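Local coordinates for flavin reductase domain protein, FMN-binding (Shewanella baltica, PDB 3HMZ) that binds flavin mononucleotide and probably acts as an NAD(P)H-linked flavin-dependent oxidoreductase, at residues F116-A119 with P124-A127; Q39-V44 with R71-Q76; V10-A15 with A176-L181; A102-A105 with L109-G112. All coordinates share one frame; numbering follows the deposited sequence. Where two conformers were deposited one is given.

Contact 1: F116-A119 with P124-A127; sequences FEMA and PFVA
Phe116 and Phe125 form the hydrogen-bonded pair of a very short antiparallel ribbon, strand 115-116 against strand 125-126. Phe116 N donates to Phe125 O at 2.8 Å, and Phe125 N returns a bond of 2.9 Å to Phe116 O. With CG of Phe116 placed between the backbone N and the carbonyl carbon (chi1 69°), its ring folds back over the partner strand, and CB of Phe125 sits over the ring centre in a CH-pi contact, 3.5 Å from CZ of Phe116. The edge of that ring meets the backbone N of Ala127. The two rings are only obliquely related, their planes 31° apart. Met118, present as selenomethionine, crosses the Phe125 ring at about a right angle: its CB lies over one face, toward the rim, 3.8 Å from Phe125 CE1, while the bent chain packs Met118 CE 3.6 Å from Phe125 CD2. Met118 SE, 5.4 Å from the centroid of the Phe125 ring, adds a Met-aromatic contact. Trp132 meets the Phe116 ring edge-to-face, and Trp158 lies against that of Phe125. Two consecutive antiparallel strands joined by a short loop make this a beta-hairpin, here with both phenylalanines on one face, laid against the main barrel sheet.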
loop_
_atom_site.group_PDB
_atom_site.type_symbol
_atom_site.label_atom_id
_atom_site.label_comp_id
_atom_site.label_asym_id
_atom_site.label_seq_id
_atom_site.Cartn_x
_atom_site.Cartn_y
_atom_site.Cartn_z
ATOM N N PHE A 116 24.508 -4.967 -1.597
ATOM C CA PHE A 116 25.010 -6.290 -1.926
ATOM C C PHE A 116 24.361 -6.786 -3.192
ATOM O O PHE A 116 23.410 -6.188 -3.691
ATOM C CB PHE A 116 24.820 -7.278 -0.766
ATOM C CG PHE A 116 23.367 -7.669 -0.464
ATOM C CD1 PHE A 116 22.536 -6.876 0.302
ATOM C CD2 PHE A 116 22.837 -8.855 -0.960
ATOM C CE1 PHE A 116 21.216 -7.258 0.586
ATOM C CE2 PHE A 116 21.538 -9.263 -0.682
ATOM C CZ PHE A 116 20.717 -8.448 0.106
ATOM N N GLU A 117 24.887 -7.879 -3.716
ATOM C CA GLU A 117 24.376 -8.513 -4.941
ATOM C C GLU A 117 23.884 -9.908 -4.622
ATOM O O GLU A 117 24.413 -10.579 -3.724
ATOM C CB GLU A 117 25.440 -8.545 -6.008
ATOM C CG GLU A 117 25.757 -7.128 -6.507
ATOM C CD GLU A 117 26.773 -7.086 -7.619
ATOM O OE1 GLU A 117 27.545 -8.046 -7.779
ATOM O OE2 GLU A 117 26.845 -6.040 -8.286
HETATM N N MSE A 118 22.903 -10.366 -5.387
HETATM C CA MSE A 118 22.261 -11.643 -5.067
HETATM C C MSE A 118 21.712 -12.367 -6.245
HETATM O O MSE A 118 21.139 -11.725 -7.087
HETATM C CB MSE A 118 21.033 -11.331 -4.140
HETATM C CG MSE A 118 20.895 -12.383 -3.156
HETATM SE SE MSE A 118 19.587 -12.499 -1.871
HETATM C CE MSE A 118 18.561 -10.871 -1.946
ATOM N N ALA A 119 21.867 -13.704 -6.270
ATOM C CA ALA A 119 21.282 -14.586 -7.303
ATOM C C ALA A 119 21.679 -14.295 -8.775
ATOM O O ALA A 119 20.845 -14.464 -9.665
ATOM C CB ALA A 119 19.743 -14.602 -7.118
ATOM N N PRO A 124 21.496 -3.879 -7.431
ATOM C CA PRO A 124 21.876 -3.575 -6.054
ATOM C C PRO A 124 20.733 -3.884 -5.084
ATOM O O PRO A 124 19.589 -3.468 -5.325
ATOM C CB PRO A 124 22.120 -2.073 -6.092
ATOM C CG PRO A 124 21.164 -1.561 -7.146
ATOM C CD PRO A 124 20.942 -2.680 -8.097
ATOM N N PHE A 125 21.051 -4.615 -4.028
ATOM C CA PHE A 125 20.124 -4.934 -2.953
ATOM C C PHE A 125 20.611 -4.191 -1.686
ATOM O O PHE A 125 21.834 -4.121 -1.435
ATOM C CB PHE A 125 20.114 -6.427 -2.678
ATOM C CG PHE A 125 19.521 -7.253 -3.788
ATOM C CD1 PHE A 125 20.228 -7.519 -4.944
ATOM C CD2 PHE A 125 18.251 -7.769 -3.663
ATOM C CE1 PHE A 125 19.658 -8.297 -5.954
ATOM C CE2 PHE A 125 17.701 -8.566 -4.637
ATOM C CZ PHE A 125 18.419 -8.826 -5.814
ATOM N N VAL A 126 19.683 -3.686 -0.877
ATOM C CA VAL A 126 20.034 -2.928 0.320
ATOM C C VAL A 126 20.190 -3.853 1.524
ATOM O O VAL A 126 19.258 -4.542 1.918
ATOM C CB VAL A 126 19.044 -1.784 0.590
ATOM C CG1 VAL A 126 19.417 -1.027 1.864
ATOM C CG2 VAL A 126 18.913 -0.835 -0.656
ATOM N N ALA A 127 21.378 -3.869 2.105
ATOM C CA ALA A 127 21.642 -4.631 3.327
ATOM C C ALA A 127 20.795 -4.129 4.493
ATOM O O ALA A 127 20.548 -2.929 4.604
ATOM C CB ALA A 127 23.143 -4.542 3.734
#

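Contact 2: Q39-V44 with R71-Q76; sequences QGIDNV and REFIEQ. With FMN (flavin mononucleotide), chain B.
The Phe73 ring turns its CE2 and CZ corner to the backbone of strand 41-55. At its edge, near the ring plane, lies the carbonyl carbon Asp42 C, 4.0 Å from Phe73 CE2; obliquely placed are Ile41 O, 3.4 Å from that same CE2, and Asn43 CB, 3.8 Å from it. The Ile41 side chain runs obliquely to that of Phe73 and brings its CG2 methyl to 3.9 Å from Phe73 CZ. This branch can touch because it is the one anti to the backbone N, whereas CG1 leads away. The other flat group, the amide of Asn43, directs ND2 at the flavin phosphate: Asn43 ND2 gives an almost straight hydrogen bond (173°) of 2.8 Å to O1P of FMN. With CG also anti to the backbone N (chi1 -158°), Asn43 keeps its CB beside Phe73 and carries the amide on to the phosphate. Here helix 69-77 packs beside a strand of the split beta-barrel found in FMN-binding flavin reductases, the short axes 9.5 Å apart, and Thr70 on the helix and Ser100 also bond to FMN. On the helix, Arg71 NE and Glu75 OE2 form a 2.8 Å salt bridge one turn apart, the arginine meeting the oxygen from above the carboxylate plane. Arg71 has further partners in Asp148, Leu64 and Gln144, and Asp42 is paired with Arg37.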
loop_
_atom_site.group_PDB
_atom_site.type_symbol
_atom_site.label_atom_id
_atom_site.label_comp_id
_atom_site.label_asym_id
_atom_site.label_seq_id
_atom_site.Cartn_x
_atom_site.Cartn_y
_atom_site.Cartn_z
ATOM N N GLN A 39 24.421 1.745 -16.154
ATOM C CA GLN A 39 25.801 1.968 -16.594
ATOM C C GLN A 39 26.766 1.908 -15.397
ATOM O O GLN A 39 27.645 2.758 -15.196
ATOM C CB GLN A 39 25.877 3.254 -17.432
ATOM C CG GLN A 39 25.097 3.121 -18.731
ATOM C CD GLN A 39 25.543 1.920 -19.557
ATOM O OE1 GLN A 39 24.722 1.176 -20.097
ATOM N NE2 GLN A 39 26.852 1.706 -19.627
ATOM N N GLY A 40 26.551 0.875 -14.577
ATOM C CA GLY A 40 27.367 0.623 -13.398
ATOM C C GLY A 40 27.204 1.488 -12.169
ATOM O O GLY A 40 27.942 1.296 -11.202
ATOM N N ILE A 41 26.254 2.408 -12.185
ATOM C CA ILE A 41 26.014 3.314 -11.076
ATOM C C ILE A 41 24.719 2.836 -10.405
ATOM O O ILE A 41 23.734 2.558 -11.074
ATOM C CB ILE A 41 25.812 4.780 -11.539
ATOM C CG1 ILE A 41 27.023 5.262 -12.399
ATOM C CG2 ILE A 41 25.572 5.680 -10.327
ATOM C CD1 ILE A 41 28.326 5.300 -11.610
ATOM N N ASP A 42 24.751 2.770 -9.094
ATOM C CA ASP A 42 23.615 2.328 -8.274
ATOM C C ASP A 42 22.916 3.503 -7.623
ATOM O O ASP A 42 23.510 4.542 -7.334
ATOM C CB ASP A 42 24.121 1.365 -7.183
ATOM C CG ASP A 42 24.609 0.049 -7.742
ATOM O OD1 ASP A 42 23.974 -0.476 -8.658
ATOM O OD2 ASP A 42 25.595 -0.517 -7.234
ATOM N N ASN A 43 21.631 3.311 -7.353
ATOM C CA ASN A 43 20.878 4.284 -6.630
ATOM C C ASN A 43 19.776 3.615 -5.817
ATOM O O ASN A 43 19.379 2.493 -6.103
ATOM C CB ASN A 43 20.249 5.346 -7.525
ATOM C CG ASN A 43 19.932 6.621 -6.784
ATOM O OD1 ASN A 43 20.471 6.891 -5.707
ATOM N ND2 ASN A 43 19.053 7.432 -7.375
ATOM N N VAL A 44 19.362 4.322 -4.780
ATOM C CA VAL A 44 18.282 3.900 -3.898
ATOM C C VAL A 44 17.444 5.162 -3.572
ATOM O O VAL A 44 17.994 6.207 -3.267
ATOM C CB VAL A 44 18.822 3.280 -2.573
ATOM C CG1 VAL A 44 17.643 2.827 -1.638
ATOM C CG2 VAL A 44 19.858 2.159 -2.831
ATOM N N ARG A 71 14.110 6.776 -11.312
ATOM C CA ARG A 71 13.231 6.550 -12.467
ATOM C C ARG A 71 14.042 6.463 -13.771
ATOM O O ARG A 71 13.803 5.583 -14.619
ATOM C CB ARG A 71 12.202 7.649 -12.565
ATOM C CG ARG A 71 11.385 7.570 -13.824
ATOM C CD ARG A 71 10.294 8.551 -13.788
ATOM N NE ARG A 71 9.627 8.630 -15.099
ATOM C CZ ARG A 71 8.351 8.933 -15.298
ATOM N NH1 ARG A 71 7.529 9.156 -14.264
ATOM N NH2 ARG A 71 7.862 8.987 -16.553
ATOM N N GLU A 72 14.984 7.386 -13.914
ATOM C CA GLU A 72 15.848 7.378 -15.115
ATOM C C GLU A 72 16.570 6.037 -15.263
ATOM O O GLU A 72 16.602 5.435 -16.338
ATOM C CB GLU A 72 16.841 8.527 -15.033
ATOM C CG GLU A 72 17.795 8.655 -16.227
ATOM C CD GLU A 72 18.795 9.735 -15.987
ATOM O OE1 GLU A 72 18.348 10.846 -15.622
ATOM O OE2 GLU A 72 20.027 9.425 -16.113
ATOM N N PHE A 73 17.124 5.552 -14.154
ATOM C CA PHE A 73 17.836 4.275 -14.170
ATOM C C PHE A 73 16.930 3.124 -14.556
ATOM O O PHE A 73 17.350 2.206 -15.279
ATOM C CB PHE A 73 18.479 4.013 -12.802
ATOM C CG PHE A 73 19.720 4.794 -12.513
ATOM C CD1 PHE A 73 20.162 5.875 -13.317
ATOM C CD2 PHE A 73 20.464 4.474 -11.372
ATOM C CE1 PHE A 73 21.329 6.552 -12.999
ATOM C CE2 PHE A 73 21.641 5.181 -11.056
ATOM C CZ PHE A 73 22.044 6.230 -11.860
ATOM N N ILE A 74 15.703 3.135 -14.004
ATOM C CA ILE A 74 14.715 2.104 -14.341
ATOM C C ILE A 74 14.312 2.132 -15.828
ATOM O O ILE A 74 14.194 1.097 -16.457
ATOM C CB ILE A 74 13.510 2.157 -13.390
ATOM C CG1 ILE A 74 14.013 1.718 -12.005
ATOM C CG2 ILE A 74 12.403 1.224 -13.868
ATOM C CD1 ILE A 74 13.001 1.876 -10.858
ATOM N N GLU A 75 14.120 3.331 -16.357
ATOM C CA GLU A 75 13.770 3.494 -17.768
ATOM C C GLU A 75 14.893 2.989 -18.652
ATOM O O GLU A 75 14.624 2.360 -19.664
ATOM C CB GLU A 75 13.480 4.951 -18.066
ATOM C CG GLU A 75 12.151 5.457 -17.475
ATOM C CD GLU A 75 12.034 6.966 -17.436
ATOM O OE1 GLU A 75 13.067 7.677 -17.472
ATOM O OE2 GLU A 75 10.895 7.465 -17.343
ATOM N N GLN A 76 16.131 3.229 -18.236
ATOM C CA GLN A 76 17.291 2.813 -19.011
ATOM C C GLN A 76 17.551 1.309 -18.910
ATOM O O GLN A 76 17.821 0.662 -19.890
ATOM C CB GLN A 76 18.515 3.631 -18.599
ATOM C CG GLN A 76 18.422 5.107 -18.956
ATOM C CD GLN A 76 19.484 5.987 -18.287
ATOM O OE1 GLN A 76 20.228 5.552 -17.393
ATOM N NE2 GLN A 76 19.558 7.242 -18.727
HETATM N N1 FMN B . 8.961 9.480 -4.639
HETATM C C2 FMN B . 8.248 8.828 -5.617
HETATM O O2 FMN B . 8.457 9.110 -6.797
HETATM N N3 FMN B . 7.340 7.853 -5.251
HETATM C C4 FMN B . 7.082 7.525 -3.956
HETATM O O4 FMN B . 6.217 6.642 -3.713
HETATM C C4A FMN B . 7.802 8.215 -2.967
HETATM N N5 FMN B . 7.615 7.929 -1.626
HETATM C C5A FMN B . 8.444 8.443 -0.640
HETATM C C6 FMN B . 8.356 8.000 0.689
HETATM C C7 FMN B . 9.171 8.530 1.684
HETATM C C7M FMN B . 9.077 8.034 3.093
HETATM C C8 FMN B . 10.092 9.526 1.346
HETATM C C8M FMN B . 10.997 10.142 2.395
HETATM C C9 FMN B . 10.175 9.944 0.026
HETATM C C9A FMN B . 9.380 9.439 -0.992
HETATM N N10 FMN B . 9.466 9.839 -2.323
HETATM C C10 FMN B . 8.741 9.188 -3.309
HETATM C "C1'" FMN B . 10.516 10.809 -2.791
HETATM C "C2'" FMN B . 11.798 10.172 -3.344
HETATM O "O2'" FMN B . 12.261 9.087 -2.524
HETATM C "C3'" FMN B . 12.826 11.295 -3.412
HETATM O "O3'" FMN B . 12.398 12.253 -4.376
HETATM C "C4'" FMN B . 14.274 10.810 -3.627
HETATM O "O4'" FMN B . 15.129 11.869 -3.208
HETATM C "C5'" FMN B . 14.598 10.425 -5.057
HETATM O "O5'" FMN B . 15.982 10.074 -5.098
HETATM P P FMN B . 16.737 9.942 -6.504
HETATM O O1P FMN B . 18.189 9.771 -6.093
HETATM O O2P FMN B . 16.179 8.786 -7.284
HETATM O O3P FMN B . 16.511 11.217 -7.274
#

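Contact 3: V10-A15 with A176-L181; sequences VDNNIA and ADKRSL. With EDO (1,2-ethanediol), chain H.
Lys178 NZ reaches Asn12 OD1 from well above the plane of the amide carbonyl, 64° out of it and at a C=O...N angle of only 112°, so the ammonium does not sit on a lone pair. The separation is nonetheless that of an ordinary hydrogen bond, 2.9 Å between Lys178 NZ and Asn12 OD1. It is the one polar link between residues 10-15 and 176-181, and the backbones stay far apart: the closest CA atoms, those of Asn12 and Lys178, are 10.8 Å from each other. The two side chains therefore come from opposite directions to bridge the gap. Lys178 supplies most of the reach, its chain fully extended beyond CG, and its CE lies 3.7 Å from Asn12 OD1. On the other side, CG of Asn12 is anti to the carbonyl carbon (chi1 -66°), which points the short amide across toward the lysine. Lys178 was modelled in two conformers, so the bond holds for one of them and may not be permanent. The same ammonium also forms a salt bridge with Asp160, its strongest partner, and a hydrogen bond with Gln162; three acceptors gathered round one charge probably favour its protonated form. Next to the preceding residue, Asp177, an ethanediol, probably from the crystallisation liquor, donates from O2 to Asp177 OD2 at 2.7 Å. The contact thus spans the surface between the lead-in to strand 14-16, which pairs with strand 149-160, and the short 3-10 turn ahead of strand 181-185.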
loop_
_atom_site.group_PDB
_atom_site.type_symbol
_atom_site.label_atom_id
_atom_site.label_comp_id
_atom_site.label_asym_id
_atom_site.label_seq_id
_atom_site.Cartn_x
_atom_site.Cartn_y
_atom_site.Cartn_z
ATOM N N VAL A 10 24.587 -12.074 15.030
ATOM C CA VAL A 10 24.932 -12.748 13.765
ATOM C C VAL A 10 24.232 -12.131 12.538
ATOM O O VAL A 10 23.240 -11.417 12.631
ATOM C CB VAL A 10 24.608 -14.314 13.855
ATOM C CG1 VAL A 10 23.097 -14.561 13.913
ATOM C CG2 VAL A 10 25.268 -15.148 12.722
ATOM N N ASP A 11 24.807 -12.403 11.386
ATOM C CA ASP A 11 24.210 -12.001 10.119
ATOM C C ASP A 11 22.818 -12.554 9.969
ATOM O O ASP A 11 22.533 -13.650 10.434
ATOM C CB ASP A 11 25.024 -12.533 8.959
ATOM C CG ASP A 11 26.362 -11.838 8.819
ATOM O OD1 ASP A 11 26.613 -10.877 9.568
ATOM O OD2 ASP A 11 27.111 -12.243 7.921
ATOM N N ASN A 12 21.958 -11.767 9.323
ATOM C CA ASN A 12 20.595 -12.208 9.082
ATOM C C ASN A 12 20.643 -13.396 8.125
ATOM O O ASN A 12 21.482 -13.444 7.208
ATOM C CB ASN A 12 19.720 -11.064 8.524
ATOM C CG ASN A 12 19.507 -9.927 9.533
ATOM O OD1 ASN A 12 19.498 -10.159 10.749
ATOM N ND2 ASN A 12 19.327 -8.697 9.032
ATOM N N ASN A 13 19.798 -14.381 8.396
ATOM C CA ASN A 13 19.681 -15.554 7.546
ATOM C C ASN A 13 18.666 -15.240 6.436
ATOM O O ASN A 13 17.495 -15.038 6.732
ATOM C CB ASN A 13 19.159 -16.703 8.385
ATOM C CG ASN A 13 19.043 -17.971 7.613
ATOM O OD1 ASN A 13 17.938 -18.502 7.429
ATOM N ND2 ASN A 13 20.188 -18.464 7.110
ATOM N N ILE A 14 19.121 -15.213 5.199
ATOM C CA ILE A 14 18.287 -14.929 4.011
ATOM C C ILE A 14 17.869 -16.239 3.362
ATOM O O ILE A 14 18.715 -17.131 3.146
ATOM C CB ILE A 14 19.052 -14.116 2.939
ATOM C CG1 ILE A 14 19.453 -12.743 3.486
ATOM C CG2 ILE A 14 18.202 -13.938 1.652
ATOM C CD1 ILE A 14 20.260 -11.877 2.524
ATOM N N ALA A 15 16.585 -16.359 3.040
ATOM C CA ALA A 15 16.052 -17.500 2.318
ATOM C C ALA A 15 15.238 -16.974 1.153
ATOM O O ALA A 15 14.680 -15.866 1.215
ATOM C CB ALA A 15 15.157 -18.358 3.234
ATOM N N ALA A 176 11.925 -6.050 17.711
ATOM C CA ALA A 176 11.115 -4.879 17.412
ATOM C C ALA A 176 11.698 -4.010 16.298
ATOM O O ALA A 176 10.945 -3.442 15.513
ATOM C CB ALA A 176 10.933 -4.035 18.676
ATOM N N ASP A 177 13.024 -3.913 16.212
ATOM C CA ASP A 177 13.642 -3.070 15.186
ATOM C C ASP A 177 13.579 -3.655 13.773
ATOM O O ASP A 177 14.080 -3.012 12.860
ATOM C CB ASP A 177 15.023 -2.553 15.559
ATOM C CG ASP A 177 16.075 -3.584 15.563
ATOM O OD1 ASP A 177 15.836 -4.767 15.231
ATOM O OD2 ASP A 177 17.229 -3.159 15.908
ATOM N N LYS A 178 12.981 -4.841 13.601
ATOM C CA LYS A 178 12.785 -5.386 12.252
ATOM C C LYS A 178 11.392 -5.094 11.703
ATOM O O LYS A 178 11.087 -5.430 10.568
ATOM C CB LYS A 178 13.093 -6.874 12.195
ATOM C CG LYS A 178 14.574 -7.169 12.463
ATOM C CD LYS A 178 14.952 -8.598 12.076
ATOM C CE LYS A 178 16.396 -8.819 12.262
ATOM N NZ LYS A 178 16.858 -10.195 11.834
ATOM N N ARG A 179 10.541 -4.435 12.487
ATOM C CA ARG A 179 9.215 -4.071 11.985
ATOM C C ARG A 179 9.321 -3.165 10.746
ATOM O O ARG A 179 10.284 -2.390 10.575
ATOM C CB ARG A 179 8.380 -3.425 13.091
ATOM C CG ARG A 179 7.863 -4.447 14.072
ATOM C CD ARG A 179 7.293 -3.916 15.366
ATOM N NE ARG A 179 6.868 -5.060 16.174
ATOM C CZ ARG A 179 5.715 -5.707 16.002
ATOM N NH1 ARG A 179 4.864 -5.310 15.102
ATOM N NH2 ARG A 179 5.407 -6.760 16.752
ATOM N N SER A 180 8.332 -3.282 9.846
ATOM C CA SER A 180 8.280 -2.434 8.671
ATOM C C SER A 180 7.803 -1.026 9.035
ATOM O O SER A 180 7.199 -0.808 10.093
ATOM C CB SER A 180 7.390 -3.054 7.593
ATOM O OG SER A 180 6.092 -3.402 8.093
ATOM N N LEU A 181 8.134 -0.093 8.151
ATOM C CA LEU A 181 7.801 1.298 8.255
ATOM C C LEU A 181 6.732 1.667 7.251
ATOM O O LEU A 181 6.759 1.221 6.118
ATOM C CB LEU A 181 9.029 2.153 7.984
ATOM C CG LEU A 181 10.142 2.151 9.027
ATOM C CD1 LEU A 181 11.440 2.812 8.443
ATOM C CD2 LEU A 181 9.675 2.874 10.296
HETATM C C1 EDO H . 18.799 -4.569 12.326
HETATM O O1 EDO H . 17.415 -4.471 11.896
HETATM C C2 EDO H . 19.050 -3.481 13.371
HETATM O O2 EDO H . 19.510 -3.849 14.661
#

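Contact 4: A102-A105 with L109-G112; sequences ADDA and LNCG. With EDO (1,2-ethanediol), chain F.
Asp104 and Asn110 meet through a single hydrogen bond, in which Asn110 ND2 donates to Asp104 OD2 at 2.9 Å. The bond is weak, bent to 144° at the hydrogen. The side chains approach from opposite directions, and their flat ends are strongly turned against each other, the carboxylate and amide planes standing 73° apart. The second carboxylate oxygen takes little part across the contact, as Asp104 OD1 lies 3.9 Å from Asn110 ND2. CG of Asp104 is anti to its own backbone N (chi1 -168°), carrying the carboxylate out from the loop toward helix 107-111. One shell further out, Asp104 OD1 accepts the backbone N-H of Asn106, two residues on, as in an Asx turn; this stronger bond fixes the carboxylate where the chain leads into the helix. Asn110 lies in the last turn, which a Schellman motif closes at Gly112, with positive phi and a weak 3.4 Å bond from Gly112 N to Leu109 O. An ethanediol, probably from the crystallisation liquor, donates a hydrogen bond from O2 to Cys111 O, 2.6 Å. The Asn110 side chain also packs on Gln99, which binds FMN, as does Lys107 at the start of the same helix. The contact is thus near the flavin pocket but not in it, Asp104 being about 9 Å from FMN at the nearest side-chain atom. Chemically, both oxygens of Asp104 act as acceptors from N-H groups, the bond to Asn110 being the weaker, which is consistent with an ionised carboxylate at the protein surface.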
loop_
_atom_site.group_PDB
_atom_site.type_symbol
_atom_site.label_atom_id
_atom_site.label_comp_id
_atom_site.label_asym_id
_atom_site.label_seq_id
_atom_site.Cartn_x
_atom_site.Cartn_y
_atom_site.Cartn_z
ATOM N N ALA A 102 21.212 12.893 -8.276
ATOM C CA ALA A 102 21.572 13.969 -9.238
ATOM C C ALA A 102 22.364 15.116 -8.562
ATOM O O ALA A 102 23.161 15.805 -9.235
ATOM C CB ALA A 102 20.313 14.522 -9.903
ATOM N N ASP A 103 22.139 15.352 -7.270
ATOM C CA ASP A 103 22.794 16.421 -6.511
ATOM C C ASP A 103 24.055 16.036 -5.773
ATOM O O ASP A 103 24.791 16.921 -5.349
ATOM C CB ASP A 103 21.789 17.031 -5.544
ATOM C CG ASP A 103 20.578 17.609 -6.262
ATOM O OD1 ASP A 103 20.770 18.315 -7.266
ATOM O OD2 ASP A 103 19.435 17.370 -5.824
ATOM N N ASP A 104 24.317 14.734 -5.598
ATOM C CA ASP A 104 25.527 14.283 -4.909
ATOM C C ASP A 104 25.781 12.859 -5.296
ATOM O O ASP A 104 25.028 11.962 -4.900
ATOM C CB ASP A 104 25.409 14.429 -3.390
ATOM C CG ASP A 104 26.763 14.241 -2.645
ATOM O OD1 ASP A 104 27.653 13.559 -3.139
ATOM O OD2 ASP A 104 26.936 14.804 -1.547
ATOM N N ALA A 105 26.858 12.627 -6.043
ATOM C CA ALA A 105 27.270 11.280 -6.471
ATOM C C ALA A 105 27.529 10.326 -5.305
ATOM O O ALA A 105 27.480 9.133 -5.497
ATOM C CB ALA A 105 28.526 11.370 -7.332
ATOM N N LEU A 109 26.762 6.682 0.248
ATOM C CA LEU A 109 27.600 6.735 1.455
ATOM C C LEU A 109 27.051 7.797 2.431
ATOM O O LEU A 109 27.098 7.569 3.641
ATOM C CB LEU A 109 29.122 6.824 1.180
ATOM C CG LEU A 109 29.873 8.078 0.775
ATOM C CD1 LEU A 109 29.734 9.226 1.792
ATOM C CD2 LEU A 109 31.317 7.796 0.578
ATOM N N ASN A 110 26.499 8.910 1.941
ATOM C CA ASN A 110 25.882 9.928 2.798
ATOM C C ASN A 110 24.679 9.437 3.585
ATOM O O ASN A 110 24.460 9.841 4.734
ATOM C CB ASN A 110 25.381 11.121 1.958
ATOM C CG ASN A 110 26.477 11.841 1.230
ATOM O OD1 ASN A 110 27.703 11.676 1.489
ATOM N ND2 ASN A 110 26.043 12.644 0.249
ATOM N N CYS A 111 23.903 8.553 2.970
ATOM C CA CYS A 111 22.668 8.046 3.539
ATOM C C CYS A 111 22.894 6.766 4.368
ATOM O O CYS A 111 21.956 6.279 4.981
ATOM C CB CYS A 111 21.637 7.781 2.430
ATOM S SG CYS A 111 20.988 9.262 1.621
ATOM N N GLY A 112 24.121 6.230 4.397
ATOM C CA GLY A 112 24.442 5.009 5.173
ATOM C C GLY A 112 23.935 3.742 4.518
ATOM O O GLY A 112 23.693 2.766 5.215
HETATM C C1 EDO F . 22.219 5.494 9.214
HETATM O O1 EDO F . 23.602 5.246 8.890
HETATM C C2 EDO F . 21.418 5.651 7.934
HETATM O O2 EDO F . 21.570 6.956 7.418
#

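From the N terminus, residues 10-15 open contact 3, whose partner segment 176-181 comes only after 160 intervening residues, so its loop encloses all the others. Inside it, contacts 2, 4 and 1 follow in series, none crossing another: contact 2 joins the start of strand 41-55 to helix 69-77, contact 4 ties the loop before helix 107-111 to the end of that helix, and contact 1 closes the hairpin 115-126. Contact 1 touches two neighbours, packing on Asp42 and Val44 of contact 2 and on Ile14 of contact 3. Contacts 2 and 3, on opposite sides of the chain's centre, are thus bridged through the hairpin, while contact 4 only adjoins contact 1 along the chain, with no other touch.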